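Local coordinates for protein ribonuclease J (PDB 5HAB) that probably degrades RNA exonucleolytically as an archaeal RNase J of the beta-CASP metallo-beta-lactamase family, here captured with RNA bound, at residues Ile125-Leu133 against Phe169-Val180; Gln346-Ala357 against Asn386-Lys397. The protein carries 1 engineered substitution. One frame throughout, in Å; residues are numbered along the deposited sequence.

Contact 1: residues Ile125-Leu133 against Phe169-Val180; sequences IATPYTTAL and FINTQHSIIDTV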
loop_
_atom_site.group_PDB
_atom_site.type_symbol
_atom_site.label_atom_id
_atom_site.label_comp_id
_atom_site.label_asym_id
_atom_site.label_seq_id
_atom_site.Cartn_x
_atom_site.Cartn_y
_atom_site.Cartn_z
ATOM N N ILE B 125 -2.195 26.661 33.048
ATOM C CA ILE B 125 -2.681 25.684 34.013
ATOM C C ILE B 125 -2.360 24.282 33.513
ATOM O O ILE B 125 -2.636 23.949 32.356
ATOM C CB ILE B 125 -4.184 25.837 34.267
ATOM C CG1 ILE B 125 -4.526 27.286 34.620
ATOM C CG2 ILE B 125 -4.632 24.890 35.371
ATOM C CD1 ILE B 125 -6.012 27.584 34.572
ATOM N N ALA B 126 -1.768 23.463 34.375
ATOM C CA ALA B 126 -1.343 22.132 33.950
ATOM C C ALA B 126 -1.104 21.199 35.130
ATOM O O ALA B 126 -1.125 21.621 36.284
ATOM C CB ALA B 126 -0.084 22.233 33.093
ATOM N N THR B 127 -0.897 19.922 34.832
ATOM C CA THR B 127 -0.568 18.941 35.856
ATOM C C THR B 127 0.867 19.144 36.337
ATOM O O THR B 127 1.687 19.696 35.600
ATOM C CB THR B 127 -0.740 17.505 35.325
ATOM O OG1 THR B 127 0.134 17.302 34.206
ATOM C CG2 THR B 127 -2.182 17.254 34.917
ATOM N N PRO B 128 1.176 18.688 37.566
ATOM C CA PRO B 128 2.514 18.821 38.158
ATOM C C PRO B 128 3.660 18.478 37.211
ATOM O O PRO B 128 4.566 19.299 37.039
ATOM C CB PRO B 128 2.463 17.835 39.326
ATOM C CG PRO B 128 1.046 17.909 39.780
ATOM C CD PRO B 128 0.213 18.126 38.534
ATOM N N TYR B 129 3.621 17.298 36.601
ATOM C CA TYR B 129 4.679 16.900 35.679
ATOM C C TYR B 129 4.741 17.845 34.478
ATOM O O TYR B 129 5.817 18.331 34.096
ATOM C CB TYR B 129 4.470 15.456 35.212
ATOM C CG TYR B 129 5.600 14.931 34.353
ATOM C CD1 TYR B 129 6.882 14.791 34.869
ATOM C CD2 TYR B 129 5.385 14.577 33.029
ATOM C CE1 TYR B 129 7.919 14.317 34.087
ATOM C CE2 TYR B 129 6.416 14.097 32.242
ATOM C CZ TYR B 129 7.681 13.971 32.774
ATOM O OH TYR B 129 8.712 13.498 31.991
ATOM N N THR B 130 3.573 18.111 33.901
ATOM C CA THR B 130 3.463 19.033 32.778
ATOM C C THR B 130 3.988 20.413 33.146
ATOM O O THR B 130 4.750 21.016 32.385
ATOM C CB THR B 130 2.011 19.182 32.304
ATOM O OG1 THR B 130 1.418 17.888 32.144
ATOM C CG2 THR B 130 1.963 19.933 30.987
ATOM N N THR B 131 3.578 20.905 34.313
ATOM C CA THR B 131 4.028 22.214 34.779
ATOM C C THR B 131 5.540 22.240 34.892
ATOM O O THR B 131 6.174 23.207 34.490
ATOM C CB THR B 131 3.436 22.589 36.153
ATOM O OG1 THR B 131 3.817 21.604 37.120
ATOM C CG2 THR B 131 1.915 22.687 36.096
ATOM N N ALA B 132 6.114 21.168 35.428
ATOM C CA ALA B 132 7.562 21.073 35.548
ATOM C C ALA B 132 8.231 21.160 34.179
ATOM O O ALA B 132 9.221 21.870 34.017
ATOM C CB ALA B 132 7.960 19.787 36.253
ATOM N N LEU B 133 7.693 20.440 33.194
ATOM C CA LEU B 133 8.294 20.452 31.858
ATOM C C LEU B 133 8.181 21.820 31.188
ATOM O O LEU B 133 9.106 22.268 30.495
ATOM C CB LEU B 133 7.645 19.398 30.966
ATOM C CG LEU B 133 7.902 17.947 31.365
ATOM C CD1 LEU B 133 6.903 17.047 30.665
ATOM C CD2 LEU B 133 9.332 17.545 31.054
ATOM N N PHE B 169 -9.996 19.090 35.821
ATOM C CA PHE B 169 -9.146 18.085 35.188
ATOM C C PHE B 169 -9.675 16.682 35.486
ATOM O O PHE B 169 -10.050 16.383 36.622
ATOM C CB PHE B 169 -7.695 18.207 35.665
ATOM C CG PHE B 169 -6.907 19.294 34.979
ATOM C CD1 PHE B 169 -7.507 20.144 34.066
ATOM C CD2 PHE B 169 -5.553 19.450 35.237
ATOM C CE1 PHE B 169 -6.775 21.141 33.434
ATOM C CE2 PHE B 169 -4.817 20.443 34.608
ATOM C CZ PHE B 169 -5.429 21.288 33.706
ATOM N N ILE B 170 -9.715 15.829 34.465
ATOM C CA ILE B 170 -10.089 14.425 34.646
ATOM C C ILE B 170 -8.938 13.566 34.156
ATOM O O ILE B 170 -8.440 13.782 33.062
ATOM C CB ILE B 170 -11.383 14.086 33.896
ATOM C CG1 ILE B 170 -12.504 15.030 34.321
ATOM C CG2 ILE B 170 -11.779 12.635 34.128
ATOM C CD1 ILE B 170 -13.585 15.157 33.300
ATOM N N ASN B 171 -8.501 12.593 34.947
ATOM C CA ASN B 171 -7.333 11.811 34.547
ATOM C C ASN B 171 -7.659 10.939 33.339
ATOM O O ASN B 171 -8.777 10.439 33.195
ATOM C CB ASN B 171 -6.819 10.948 35.709
ATOM C CG ASN B 171 -6.980 9.464 35.455
ATOM O OD1 ASN B 171 -7.994 8.868 35.817
ATOM N ND2 ASN B 171 -5.974 8.855 34.837
ATOM N N THR B 172 -6.686 10.788 32.453
ATOM C CA THR B 172 -6.819 9.844 31.355
ATOM C C THR B 172 -5.453 9.222 31.095
ATOM O O THR B 172 -4.494 9.500 31.820
ATOM C CB THR B 172 -7.365 10.519 30.080
ATOM O OG1 THR B 172 -7.729 9.516 29.124
ATOM C CG2 THR B 172 -6.317 11.454 29.469
ATOM N N GLN B 173 -5.356 8.381 30.070
ATOM C CA GLN B 173 -4.084 7.749 29.746
ATOM C C GLN B 173 -3.572 8.218 28.393
ATOM O O GLN B 173 -4.350 8.649 27.545
ATOM C CB GLN B 173 -4.221 6.225 29.758
ATOM C CG GLN B 173 -4.208 5.605 31.148
ATOM C CD GLN B 173 -2.832 5.624 31.782
ATOM O OE1 GLN B 173 -1.834 5.270 31.148
ATOM N NE2 GLN B 173 -2.771 6.023 33.048
ATOM N N HIS B 174 -2.261 8.114 28.199
ATOM C CA HIS B 174 -1.611 8.528 26.960
ATOM C C HIS B 174 -0.145 8.108 27.007
ATOM O O HIS B 174 0.319 7.569 28.012
ATOM C CB HIS B 174 -1.736 10.041 26.752
ATOM C CG HIS B 174 -1.309 10.503 25.392
ATOM N ND1 HIS B 174 -1.796 9.946 24.231
ATOM C CD2 HIS B 174 -0.423 11.454 25.011
ATOM C CE1 HIS B 174 -1.238 10.542 23.192
ATOM N NE2 HIS B 174 -0.402 11.461 23.638
ATOM N N SER B 175 0.587 8.358 25.925
ATOM C CA SER B 175 1.990 7.965 25.833
ATOM C C SER B 175 2.918 8.852 26.667
ATOM O O SER B 175 4.143 8.771 26.554
ATOM C CB SER B 175 2.433 7.981 24.373
ATOM O OG SER B 175 2.055 9.196 23.754
ATOM N N ILE B 176 2.330 9.706 27.496
ATOM C CA ILE B 176 3.089 10.476 28.470
ATOM C C ILE B 176 2.259 10.508 29.743
ATOM O O ILE B 176 1.025 10.474 29.698
ATOM C CB ILE B 176 3.442 11.895 27.959
ATOM C CG1 ILE B 176 4.386 12.598 28.942
ATOM C CG2 ILE B 176 2.186 12.727 27.734
ATOM C CD1 ILE B 176 4.834 13.988 28.508
ATOM N N ILE B 177 2.942 10.534 30.881
ATOM C CA ILE B 177 2.282 10.468 32.174
ATOM C C ILE B 177 1.566 11.780 32.472
ATOM O O ILE B 177 1.928 12.832 31.931
ATOM C CB ILE B 177 3.290 10.125 33.282
ATOM C CG1 ILE B 177 4.487 11.075 33.219
ATOM C CG2 ILE B 177 3.757 8.686 33.146
ATOM C CD1 ILE B 177 5.466 10.903 34.361
ATOM N N ASP B 178 0.555 11.695 33.334
ATOM C CA ASP B 178 -0.194 12.850 33.831
ATOM C C ASP B 178 -0.908 13.611 32.708
ATOM O O ASP B 178 -0.708 14.814 32.528
ATOM C CB ASP B 178 0.730 13.794 34.607
ATOM C CG ASP B 178 0.125 14.255 35.927
ATOM O OD1 ASP B 178 -1.037 13.896 36.215
ATOM O OD2 ASP B 178 0.816 14.971 36.683
ATOM N N THR B 179 -1.743 12.896 31.957
ATOM C CA THR B 179 -2.557 13.500 30.904
ATOM C C THR B 179 -4.011 13.626 31.368
ATOM O O THR B 179 -4.532 12.740 32.058
ATOM C CB THR B 179 -2.489 12.679 29.596
ATOM O OG1 THR B 179 -1.131 12.621 29.137
ATOM C CG2 THR B 179 -3.340 13.316 28.511
ATOM N N VAL B 180 -4.661 14.733 31.010
ATOM C CA VAL B 180 -6.030 14.978 31.463
ATOM C C VAL B 180 -6.998 15.363 30.332
ATOM O O VAL B 180 -6.610 16.000 29.349
ATOM C CB VAL B 180 -6.046 16.071 32.557
ATOM C CG1 VAL B 180 -5.278 15.607 33.788
ATOM C CG2 VAL B 180 -5.466 17.384 32.028
HETATM O O HOH W 1 2.425 15.543 31.235
#

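Contact 2: residues Gln346-Ala357 against Asn386-Lys397; sequences QGEPGAVLGRIA and NRYALETKLKMK. With SO4 (sulfate ion), chain I; nucleotides of chain D.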
loop_
_atom_site.group_PDB
_atom_site.type_symbol
_atom_site.label_atom_id
_atom_site.label_comp_id
_atom_site.label_asym_id
_atom_site.label_seq_id
_atom_site.Cartn_x
_atom_site.Cartn_y
_atom_site.Cartn_z
ATOM N N GLN B 346 13.805 7.921 15.922
ATOM C CA GLN B 346 13.384 8.417 14.612
ATOM C C GLN B 346 14.588 8.787 13.757
ATOM O O GLN B 346 14.450 9.421 12.708
ATOM C CB GLN B 346 12.445 9.616 14.759
ATOM C CG GLN B 346 11.149 9.277 15.458
ATOM C CD GLN B 346 10.417 8.134 14.778
ATOM O OE1 GLN B 346 10.310 8.094 13.552
ATOM N NE2 GLN B 346 9.910 7.195 15.573
ATOM N N GLY B 347 15.769 8.377 14.209
ATOM C CA GLY B 347 16.998 8.676 13.503
ATOM C C GLY B 347 17.314 10.158 13.493
ATOM O O GLY B 347 17.883 10.667 12.527
ATOM N N GLU B 348 16.932 10.847 14.568
ATOM C CA GLU B 348 17.227 12.266 14.725
ATOM C C GLU B 348 18.726 12.497 14.593
ATOM O O GLU B 348 19.516 11.852 15.284
ATOM C CB GLU B 348 16.742 12.786 16.084
ATOM C CG GLU B 348 15.250 12.627 16.370
ATOM C CD GLU B 348 14.885 11.241 16.877
ATOM O OE1 GLU B 348 15.550 10.264 16.481
ATOM O OE2 GLU B 348 13.950 11.131 17.697
ATOM N N PRO B 349 19.125 13.400 13.687
ATOM C CA PRO B 349 20.538 13.770 13.587
ATOM C C PRO B 349 21.016 14.345 14.913
ATOM O O PRO B 349 20.401 15.273 15.440
ATOM C CB PRO B 349 20.556 14.825 12.475
ATOM C CG PRO B 349 19.285 14.612 11.713
ATOM C CD PRO B 349 18.289 14.146 12.732
ATOM N N GLY B 350 22.079 13.776 15.465
ATOM C CA GLY B 350 22.630 14.296 16.698
ATOM C C GLY B 350 22.268 13.486 17.925
ATOM O O GLY B 350 22.925 13.597 18.955
ATOM N N ALA B 351 21.223 12.674 17.822
ATOM C CA ALA B 351 20.843 11.804 18.925
ATOM C C ALA B 351 21.911 10.732 19.137
ATOM O O ALA B 351 22.724 10.480 18.249
ATOM C CB ALA B 351 19.489 11.164 18.664
ATOM N N VAL B 352 21.908 10.099 20.308
ATOM C CA VAL B 352 22.955 9.147 20.661
ATOM C C VAL B 352 23.044 7.993 19.671
ATOM O O VAL B 352 24.133 7.669 19.204
ATOM C CB VAL B 352 22.759 8.589 22.087
ATOM C CG1 VAL B 352 23.862 7.605 22.397
ATOM C CG2 VAL B 352 22.799 9.709 23.115
ATOM N N LEU B 353 21.904 7.406 19.320
ATOM C CA LEU B 353 21.896 6.232 18.448
ATOM C C LEU B 353 22.389 6.593 17.051
ATOM O O LEU B 353 23.107 5.819 16.412
ATOM C CB LEU B 353 20.496 5.614 18.377
ATOM C CG LEU B 353 20.401 4.279 17.631
ATOM C CD1 LEU B 353 21.416 3.287 18.184
ATOM C CD2 LEU B 353 18.990 3.704 17.717
ATOM N N GLY B 354 22.006 7.777 16.585
ATOM C CA GLY B 354 22.459 8.264 15.294
ATOM C C GLY B 354 23.957 8.498 15.263
ATOM O O GLY B 354 24.593 8.389 14.215
ATOM N N ARG B 355 24.522 8.826 16.419
ATOM C CA ARG B 355 25.951 9.086 16.514
ATOM C C ARG B 355 26.705 7.763 16.598
ATOM O O ARG B 355 27.791 7.619 16.034
ATOM C CB ARG B 355 26.255 9.987 17.717
ATOM C CG ARG B 355 26.211 11.476 17.373
ATOM C CD ARG B 355 26.100 12.369 18.608
ATOM N NE ARG B 355 26.908 11.886 19.723
ATOM C CZ ARG B 355 28.225 12.031 19.808
ATOM N NH1 ARG B 355 28.891 12.657 18.844
ATOM N NH2 ARG B 355 28.877 11.551 20.859
ATOM N N ILE B 356 26.116 6.794 17.295
ATOM C CA ILE B 356 26.667 5.444 17.341
ATOM C C ILE B 356 26.706 4.854 15.934
ATOM O O ILE B 356 27.682 4.208 15.544
ATOM C CB ILE B 356 25.852 4.539 18.275
ATOM C CG1 ILE B 356 26.012 4.977 19.730
ATOM C CG2 ILE B 356 26.259 3.079 18.106
ATOM C CD1 ILE B 356 25.341 4.036 20.705
ATOM N N ALA B 357 25.644 5.095 15.170
ATOM C CA ALA B 357 25.528 4.542 13.826
ATOM C C ALA B 357 26.556 5.137 12.871
ATOM O O ALA B 357 26.968 4.488 11.908
ATOM C CB ALA B 357 24.126 4.761 13.289
ATOM N N ASN B 386 15.139 9.591 7.784
ATOM C CA ASN B 386 16.134 9.505 8.851
ATOM C C ASN B 386 16.187 8.091 9.440
ATOM O O ASN B 386 17.274 7.562 9.718
ATOM C CB ASN B 386 15.853 10.534 9.950
ATOM C CG ASN B 386 15.992 11.960 9.458
ATOM O OD1 ASN B 386 16.867 12.263 8.648
ATOM N ND2 ASN B 386 15.138 12.847 9.956
ATOM N N ARG B 387 15.021 7.469 9.593
ATOM C CA ARG B 387 14.955 6.110 10.123
ATOM C C ARG B 387 15.597 5.119 9.162
ATOM O O ARG B 387 16.312 4.212 9.585
ATOM C CB ARG B 387 13.509 5.697 10.392
ATOM C CG ARG B 387 13.161 5.605 11.859
ATOM C CD ARG B 387 13.933 4.499 12.560
ATOM N NE ARG B 387 13.122 3.300 12.745
ATOM C CZ ARG B 387 12.243 3.145 13.730
ATOM N NH1 ARG B 387 12.039 4.126 14.599
ATOM N NH2 ARG B 387 11.548 2.022 13.832
ATOM N N TYR B 388 15.346 5.301 7.869
ATOM C CA TYR B 388 15.928 4.424 6.864
ATOM C C TYR B 388 17.454 4.507 6.883
ATOM O O TYR B 388 18.125 3.479 6.874
ATOM C CB TYR B 388 15.391 4.757 5.470
ATOM C CG TYR B 388 16.115 4.045 4.349
ATOM C CD1 TYR B 388 15.820 2.728 4.031
ATOM C CD2 TYR B 388 17.091 4.694 3.602
ATOM C CE1 TYR B 388 16.482 2.077 3.002
ATOM C CE2 TYR B 388 17.756 4.055 2.574
ATOM C CZ TYR B 388 17.449 2.745 2.279
ATOM O OH TYR B 388 18.110 2.109 1.256
ATOM N N ALA B 389 17.998 5.720 6.916
ATOM C CA ALA B 389 19.450 5.899 6.950
ATOM C C ALA B 389 20.052 5.282 8.217
ATOM O O ALA B 389 21.054 4.554 8.154
ATOM C CB ALA B 389 19.805 7.376 6.851
ATOM N N LEU B 390 19.424 5.561 9.359
ATOM C CA LEU B 390 19.878 5.005 10.630
ATOM C C LEU B 390 19.921 3.476 10.583
ATOM O O LEU B 390 20.943 2.853 10.894
ATOM C CB LEU B 390 18.966 5.460 11.774
ATOM C CG LEU B 390 19.299 4.868 13.146
ATOM C CD1 LEU B 390 20.586 5.480 13.694
ATOM C CD2 LEU B 390 18.153 5.047 14.123
ATOM N N GLU B 391 18.805 2.880 10.179
ATOM C CA GLU B 391 18.672 1.429 10.160
ATOM C C GLU B 391 19.626 0.791 9.163
ATOM O O GLU B 391 20.227 -0.234 9.458
ATOM C CB GLU B 391 17.233 1.030 9.837
ATOM C CG GLU B 391 16.379 0.821 11.071
ATOM C CD GLU B 391 14.961 0.411 10.733
ATOM O OE1 GLU B 391 14.031 1.160 11.099
ATOM O OE2 GLU B 391 14.774 -0.664 10.124
ATOM N N THR B 392 19.766 1.405 7.991
ATOM C CA THR B 392 20.698 0.926 6.975
ATOM C C THR B 392 22.125 0.906 7.518
ATOM O O THR B 392 22.851 -0.066 7.311
ATOM C CB THR B 392 20.652 1.787 5.698
ATOM O OG1 THR B 392 19.333 1.757 5.146
ATOM C CG2 THR B 392 21.638 1.264 4.658
ATOM N N LYS B 393 22.526 1.968 8.217
ATOM C CA LYS B 393 23.867 2.004 8.812
ATOM C C LYS B 393 24.051 0.916 9.876
ATOM O O LYS B 393 25.045 0.165 9.858
ATOM C CB LYS B 393 24.148 3.384 9.409
ATOM C CG LYS B 393 24.284 4.476 8.359
ATOM C CD LYS B 393 24.315 5.854 8.987
ATOM C CE LYS B 393 24.201 6.926 7.921
ATOM N NZ LYS B 393 24.029 8.286 8.504
ATOM N N LEU B 394 23.080 0.819 10.783
ATOM C CA LEU B 394 23.146 -0.168 11.856
ATOM C C LEU B 394 23.208 -1.605 11.320
ATOM O O LEU B 394 23.980 -2.422 11.812
ATOM C CB LEU B 394 21.949 -0.002 12.792
ATOM C CG LEU B 394 21.917 1.314 13.574
ATOM C CD1 LEU B 394 20.599 1.477 14.312
ATOM C CD2 LEU B 394 23.086 1.395 14.536
ATOM N N LYS B 395 22.402 -1.908 10.307
ATOM C CA LYS B 395 22.407 -3.241 9.708
ATOM C C LYS B 395 23.694 -3.481 8.929
ATOM O O LYS B 395 24.204 -4.598 8.905
ATOM C CB LYS B 395 21.189 -3.461 8.804
ATOM C CG LYS B 395 19.919 -3.799 9.568
ATOM C CD LYS B 395 18.739 -4.055 8.636
ATOM C CE LYS B 395 18.329 -2.798 7.889
ATOM N NZ LYS B 395 17.034 -2.975 7.170
ATOM N N MET B 396 24.220 -2.439 8.289
ATOM C CA MET B 396 25.467 -2.593 7.547
ATOM C C MET B 396 26.609 -2.852 8.513
ATOM O O MET B 396 27.663 -3.343 8.111
ATOM C CB MET B 396 25.772 -1.362 6.690
ATOM C CG MET B 396 25.008 -1.309 5.378
ATOM S SD MET B 396 25.366 0.179 4.416
ATOM C CE MET B 396 25.880 1.323 5.701
ATOM N N LYS B 397 26.394 -2.552 9.792
ATOM C CA LYS B 397 27.377 -2.943 10.800
ATOM C C LYS B 397 26.956 -4.222 11.522
ATOM O O LYS B 397 27.532 -4.583 12.548
ATOM C CB LYS B 397 27.601 -1.820 11.814
ATOM C CG LYS B 397 28.352 -0.604 11.270
ATOM C CD LYS B 397 28.890 0.261 12.406
ATOM C CE LYS B 397 29.618 1.496 11.892
ATOM N NZ LYS B 397 28.681 2.458 11.248
HETATM S S SO4 I . 18.856 -1.636 1.003
HETATM O O1 SO4 I . 18.551 -2.740 1.913
HETATM O O2 SO4 I . 17.637 -0.900 0.664
HETATM O O3 SO4 I . 19.795 -0.721 1.649
HETATM O O4 SO4 I . 19.462 -2.173 -0.213
ATOM P P A D 4 13.462 13.304 22.154
ATOM O OP1 A D 4 13.808 11.903 22.514
ATOM O OP2 A D 4 13.048 14.253 23.218
ATOM O "O5'" A D 4 14.689 13.949 21.365
ATOM C "C5'" A D 4 15.890 13.220 21.168
ATOM C "C4'" A D 4 16.794 13.884 20.161
ATOM O "O4'" A D 4 16.035 14.779 19.308
ATOM C "C3'" A D 4 17.895 14.766 20.728
ATOM O "O3'" A D 4 18.998 14.008 21.203
ATOM C "C2'" A D 4 18.230 15.676 19.548
ATOM O "O2'" A D 4 19.087 15.018 18.625
ATOM C "C1'" A D 4 16.854 15.853 18.894
ATOM N N9 A D 4 16.200 17.129 19.257
ATOM C C8 A D 4 15.256 17.358 20.229
ATOM N N7 A D 4 14.860 18.608 20.302
ATOM C C5 A D 4 15.590 19.249 19.309
ATOM C C6 A D 4 15.631 20.587 18.873
ATOM N N6 A D 4 14.894 21.566 19.404
ATOM N N1 A D 4 16.470 20.894 17.856
ATOM C C2 A D 4 17.212 19.916 17.321
ATOM N N3 A D 4 17.260 18.625 17.643
ATOM C C4 A D 4 16.418 18.351 18.658
ATOM P P A D 3 7.754 14.362 22.081
ATOM O OP1 A D 3 8.439 14.171 23.386
ATOM O OP2 A D 3 6.327 14.766 22.061
ATOM O "O5'" A D 3 8.569 15.438 21.232
ATOM C "C5'" A D 3 9.991 15.459 21.241
ATOM C "C4'" A D 3 10.570 14.660 20.100
ATOM O "O4'" A D 3 10.463 15.395 18.854
ATOM C "C3'" A D 3 12.048 14.323 20.201
ATOM O "O3'" A D 3 12.295 13.221 21.055
ATOM C "C2'" A D 3 12.434 14.062 18.749
ATOM O "O2'" A D 3 12.055 12.749 18.358
ATOM C "C1'" A D 3 11.543 15.063 18.006
ATOM N N9 A D 3 12.265 16.290 17.611
ATOM C C8 A D 3 12.350 17.502 18.254
ATOM N N7 A D 3 13.079 18.388 17.614
ATOM C C5 A D 3 13.501 17.716 16.472
ATOM C C6 A D 3 14.304 18.097 15.377
ATOM N N6 A D 3 14.856 19.306 15.240
ATOM N N1 A D 3 14.526 17.178 14.409
ATOM C C2 A D 3 13.978 15.964 14.536
ATOM N N3 A D 3 13.208 15.490 15.511
ATOM C C4 A D 3 13.005 16.425 16.459
HETATM O O HOH W 2 13.990 12.538 12.570
HETATM O O HOH W 3 19.672 9.210 10.084
#

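Contact 1: residues Ile125-Leu133 against Phe169-Val180
Y129 lays one face of its ring against I177, whose CD1 sits 3.8 Å from the centroid of the Y129 ring and only 7° off the ring normal, a CH-pi contact. I177 reaches it because its CG1 is placed between the backbone N and the carbonyl carbon (chi1 52°), so that CG1 and CD1 cross the tyrosine at about a right angle. I176 CD1 comes to the edge of the same ring, 4.1 Å from Y129 CE2, and L133 CG lies over the opposite face, offset toward the rim. The tyrosine hydroxyl bonds to the backbone oxygen of Y298, and helices 271-283 and 293-304 pack around this end.

Nearer the strands, T127, the N-cap of helix 128-138, lies alongside D178, the two side chains pointing opposite ways with D178 OD2 3.3 Å from T127 CB. That carboxylate oxygen also takes a weak hydrogen bond from Y307. T127 OG1 donates to D178 O at 3.1 Å, tilted 18° from the carbonyl plane. The T127 methyl CG2 meets V180 CG1 tip to tip at 3.7 Å. Beyond it the edge of the F169 ring faces A126, with F169 CE2 3.8 Å from A126 C, while V180 CG2 covers one ring face.

Strands 124-126 and 166-172 belong to different sheets of the metallo-beta-lactamase fold, and the contact bridges them. T127 satisfies D178 O directly, and a water held by T130 OG1 donates to I177 O; with the apolar packing, these bonds grip the 175-178 loop. It follows H174, whose contacts with H104, H410 and an RNA phosphate are consistent with closeness to the active site.

Contact 2: residues Gln346-Ala357 against Asn386-Lys397
Helix 352-357 crosses helix 386-396 at 46°, their axes 9.5 Å apart at closest approach, and G347, in the loop leading into helix 352-357, comes within 4.7 Å of R387, CA to CA. Both helices flank the parallel sheet of the beta-CASP domain, packing on F373 of strand 370-374. L390 is central: its CD1 touches A357 CB at 3.6 Å and also lies on G354 CA, while CD2 reaches G347 CA and, across a near right angle, L353 CD2. With CG anti to the backbone N (chi1 177°), the leucine fork straddles the loop and the helix. L394 CD2 approaches A357 CB from the next turn. N386 CB lies against the carbonyls of Q346 and G347, and water 2 joins Q346 O to N386 ND2.

R387 NE forms a salt bridge with E391 OE1 at 2.8 Å, on the anti lone pair; NH1 donates to the backbone O of H345, and NH2 makes a salt bridge with D403. On the RNA side of the loop, E348 OE2 accepts a bond from O2' of A3 of chain D, consistent with recognition of ribose. At the far end K397, bent at its last torsion, donates from NZ to A357 O at 2.7 Å, 37° out of the carbonyl plane.

How the contacts relate
The two contacts come in series along the chain, contact 1 closing before contact 2 opens. Their centres lie 31 Å apart and their nearest atoms about 12 Å apart, so they do not touch. Contact 1 is buried near the centre of the chain and joins the two mixed sheets of the metallo-beta-lactamase part; contact 2 lies 25 Å from the centre, beside the parallel beta-CASP sheet and partly against the second subunit. Helices 271-283 and 293-304 of the beta-CASP domain pack on contact 1. RNA approaches both: a phosphate packs on H174 in one and riboses meet the loop before helix 352-357 in the other, consistent with a path running between the two domains.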